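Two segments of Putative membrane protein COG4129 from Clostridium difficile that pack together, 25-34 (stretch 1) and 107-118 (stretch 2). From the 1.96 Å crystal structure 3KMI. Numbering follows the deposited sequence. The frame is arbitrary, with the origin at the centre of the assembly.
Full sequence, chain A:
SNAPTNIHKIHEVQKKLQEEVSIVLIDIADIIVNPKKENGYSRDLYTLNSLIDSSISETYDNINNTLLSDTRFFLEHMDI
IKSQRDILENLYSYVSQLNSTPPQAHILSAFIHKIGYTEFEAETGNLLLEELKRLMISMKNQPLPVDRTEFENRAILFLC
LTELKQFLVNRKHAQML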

# COMPACT_ATOMS: atom_id res chain seq x y z
N LEU A 25 2.56 15.11 0.43
CA LEU A 25 1.32 14.81 -0.28
C LEU A 25 0.93 15.91 -1.28
O LEU A 25 0.55 15.65 -2.44
CB LEU A 25 0.19 14.54 0.75
CG LEU A 25 -1.13 14.07 0.13
CD1 LEU A 25 -1.04 12.59 -0.33
CD2 LEU A 25 -2.33 14.22 1.12
N ILE A 26 1.03 17.16 -0.84
CA ILE A 26 0.71 18.29 -1.71
C ILE A 26 1.71 18.37 -2.89
O ILE A 26 1.33 18.73 -4.01
CB ILE A 26 0.70 19.60 -0.87
CG1 ILE A 26 -0.51 19.59 0.08
CG2 ILE A 26 0.72 20.83 -1.75
CD1 ILE A 26 -0.32 20.45 1.36
N ASP A 27 2.99 18.06 -2.62
CA ASP A 27 3.98 18.00 -3.72
C ASP A 27 3.50 17.03 -4.76
O ASP A 27 3.63 17.31 -5.95
CB ASP A 27 5.35 17.49 -3.27
CG ASP A 27 6.07 18.44 -2.37
OD1 ASP A 27 5.74 19.64 -2.40
OD2 ASP A 27 6.99 17.99 -1.65
N ILE A 28 2.99 15.87 -4.32
CA ILE A 28 2.43 14.87 -5.25
C ILE A 28 1.26 15.43 -6.11
O ILE A 28 1.27 15.34 -7.36
CB ILE A 28 2.06 13.55 -4.52
CG1 ILE A 28 3.36 12.82 -4.11
CG2 ILE A 28 1.21 12.64 -5.42
CD1 ILE A 28 3.17 11.88 -2.89
N ALA A 29 0.30 16.05 -5.46
CA ALA A 29 -0.82 16.69 -6.19
C ALA A 29 -0.29 17.67 -7.27
O ALA A 29 -0.85 17.75 -8.36
CB ALA A 29 -1.75 17.43 -5.24
N ASP A 30 0.77 18.43 -6.95
CA ASP A 30 1.34 19.41 -7.90
C ASP A 30 2.03 18.74 -9.08
O ASP A 30 2.10 19.30 -10.19
CB ASP A 30 2.39 20.29 -7.19
CG ASP A 30 1.78 21.23 -6.16
OD1 ASP A 30 0.58 21.56 -6.28
OD2 ASP A 30 2.49 21.65 -5.21
N ILE A 31 2.61 17.57 -8.84
CA ILE A 31 3.29 16.83 -9.90
C ILE A 31 2.28 16.33 -10.95
O ILE A 31 2.56 16.39 -12.17
CB ILE A 31 4.15 15.68 -9.34
CG1 ILE A 31 5.42 16.28 -8.69
CG2 ILE A 31 4.51 14.72 -10.49
CD1 ILE A 31 6.12 15.40 -7.67
N ILE A 32 1.10 15.90 -10.50
CA ILE A 32 0.05 15.48 -11.45
C ILE A 32 -0.22 16.57 -12.50
O ILE A 32 -0.34 16.26 -13.70
CB ILE A 32 -1.26 15.06 -10.72
CG1 ILE A 32 -0.98 13.89 -9.81
CG2 ILE A 32 -2.42 14.78 -11.72
CD1 ILE A 32 -2.05 13.63 -8.74
N VAL A 33 -0.29 17.82 -12.05
CA VAL A 33 -0.65 18.96 -12.91
C VAL A 33 0.56 19.53 -13.65
O VAL A 33 0.42 19.96 -14.77
CB VAL A 33 -1.35 20.10 -12.13
CG1 VAL A 33 -1.64 21.28 -13.05
CG2 VAL A 33 -2.63 19.62 -11.55
N ASN A 34 1.73 19.53 -13.02
CA ASN A 34 2.98 19.96 -13.69
C ASN A 34 4.09 18.92 -13.64
O ASN A 34 5.02 19.08 -12.86
CB ASN A 34 3.52 21.23 -13.03
CG ASN A 34 2.55 22.36 -13.07
OD1 ASN A 34 2.41 23.05 -14.09
ND2 ASN A 34 1.88 22.59 -11.95
N ILE A 107 -8.98 16.41 -11.35
CA ILE A 107 -9.91 16.23 -10.23
C ILE A 107 -9.21 15.48 -9.06
O ILE A 107 -9.39 15.83 -7.89
CB ILE A 107 -11.21 15.53 -10.70
CG1 ILE A 107 -12.08 16.52 -11.48
CG2 ILE A 107 -12.03 14.94 -9.50
CD1 ILE A 107 -13.09 15.84 -12.38
N LEU A 108 -8.42 14.46 -9.41
CA LEU A 108 -7.61 13.74 -8.44
C LEU A 108 -6.64 14.69 -7.74
O LEU A 108 -6.49 14.68 -6.50
CB LEU A 108 -6.81 12.61 -9.13
CG LEU A 108 -5.88 11.92 -8.13
CD1 LEU A 108 -6.74 11.24 -7.06
CD2 LEU A 108 -4.93 10.95 -8.81
N SER A 109 -5.95 15.49 -8.52
CA SER A 109 -5.04 16.45 -7.95
C SER A 109 -5.73 17.43 -6.98
O SER A 109 -5.23 17.69 -5.88
CB SER A 109 -4.36 17.23 -9.07
OG SER A 109 -3.57 18.25 -8.53
N ALA A 110 -6.90 17.94 -7.37
CA ALA A 110 -7.68 18.82 -6.50
C ALA A 110 -8.04 18.10 -5.19
O ALA A 110 -7.93 18.67 -4.10
CB ALA A 110 -8.96 19.31 -7.22
N PHE A 111 -8.41 16.84 -5.30
CA PHE A 111 -8.81 16.04 -4.12
C PHE A 111 -7.62 15.81 -3.16
O PHE A 111 -7.76 15.91 -1.93
CB PHE A 111 -9.44 14.71 -4.58
CG PHE A 111 -9.90 13.81 -3.44
CD1 PHE A 111 -10.82 14.27 -2.49
CD2 PHE A 111 -9.44 12.50 -3.35
CE1 PHE A 111 -11.25 13.42 -1.43
CE2 PHE A 111 -9.86 11.65 -2.31
CZ PHE A 111 -10.76 12.13 -1.34
N ILE A 112 -6.44 15.54 -3.71
CA ILE A 112 -5.23 15.41 -2.92
C ILE A 112 -4.83 16.74 -2.23
O ILE A 112 -4.41 16.73 -1.08
CB ILE A 112 -4.02 14.85 -3.77
CG1 ILE A 112 -4.36 13.43 -4.26
CG2 ILE A 112 -2.75 14.86 -2.92
CD1 ILE A 112 -3.43 12.87 -5.35
N HIS A 113 -4.95 17.85 -2.94
CA HIS A 113 -4.79 19.18 -2.29
C HIS A 113 -5.76 19.39 -1.15
O HIS A 113 -5.39 19.91 -0.09
CB HIS A 113 -4.97 20.34 -3.28
CG HIS A 113 -3.75 20.64 -4.10
ND1 HIS A 113 -3.75 20.60 -5.48
CD2 HIS A 113 -2.50 21.02 -3.74
CE1 HIS A 113 -2.54 20.91 -5.93
NE2 HIS A 113 -1.76 21.15 -4.89
N LYS A 114 -7.01 19.00 -1.37
CA LYS A 114 -8.03 19.15 -0.36
C LYS A 114 -7.60 18.36 0.86
O LYS A 114 -7.64 18.86 2.00
CB LYS A 114 -9.40 18.68 -0.88
CG LYS A 114 -10.52 18.75 0.15
CD LYS A 114 -11.81 18.27 -0.47
CE LYS A 114 -13.03 18.46 0.42
NZ LYS A 114 -14.24 18.02 -0.35
N ILE A 115 -7.19 17.13 0.63
CA ILE A 115 -6.71 16.27 1.73
C ILE A 115 -5.50 16.94 2.44
O ILE A 115 -5.45 17.02 3.68
CB ILE A 115 -6.33 14.84 1.24
CG1 ILE A 115 -7.55 14.08 0.67
CG2 ILE A 115 -5.64 14.07 2.40
CD1 ILE A 115 -7.20 12.70 -0.01
N GLY A 116 -4.53 17.39 1.67
CA GLY A 116 -3.33 17.95 2.26
C GLY A 116 -3.60 19.16 3.15
O GLY A 116 -2.87 19.39 4.12
N TYR A 117 -4.63 19.95 2.82
CA TYR A 117 -4.89 21.23 3.54
C TYR A 117 -5.99 21.21 4.58
O TYR A 117 -6.20 22.22 5.27
CB TYR A 117 -5.17 22.37 2.53
CG TYR A 117 -3.91 22.81 1.83
CD1 TYR A 117 -2.97 23.61 2.50
CD2 TYR A 117 -3.63 22.41 0.54
CE1 TYR A 117 -1.79 24.00 1.89
CE2 TYR A 117 -2.46 22.81 -0.08
CZ TYR A 117 -1.56 23.59 0.60
OH TYR A 117 -0.41 24.00 -0.04
N THR A 118 -6.71 20.09 4.67
CA THR A 118 -7.85 20.00 5.56
C THR A 118 -7.43 19.41 6.90
O THR A 118 -6.92 18.28 6.97
CB THR A 118 -9.02 19.17 4.94
OG1 THR A 118 -9.42 19.76 3.69
CG2 THR A 118 -10.24 19.14 5.88

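How do the two backbones lie against each other? Both stretches are mostly helical, and the helices run nearly antiparallel, their N-to-C directions 163° apart and their axes approaching to 8.5 Å. The backbones come close at two small residues: Ala29 CA and Ser109 CA lie 4.6 Å apart. At Gly116 the absent side chain matters as well, since a CB there would fall 2.5 Å from Ile26 CG1.

Which polar groups are satisfied across the contact? Ser109 OG donates to Ala29 O at 2.8 Å, giving a buried hydroxyl an acceptor. Val33 N, four residues on, makes no backbone hydrogen bond to Ala29 O, and Ser109 OG donates to it instead. Farther along, His113 NE2 donates to Asp30 OD1 at 2.8 Å, with an N-H...acceptor angle of 138°. Although Asp30 points its CA-to-CB bond away, its carboxylate reaches back to the imidazole edge.

What surrounds the aromatic rings? Ala29 CB lies over one face of His113, 3.6 Å from the ring centroid, while Asp30 OD1 and Ile26 CG2 lie at the ring edge. Ile26 CD1 similarly covers a face of the Tyr117 ring, 3.5 Å from Tyr117 CZ.

What fills the apolar side? Ile112 nestles between Leu25 and Ile32: Ile112 CG2 meets Leu25 CG at 3.5 Å, and Ile112 CD1 meets Ile32 CD1 at 3.7 Å.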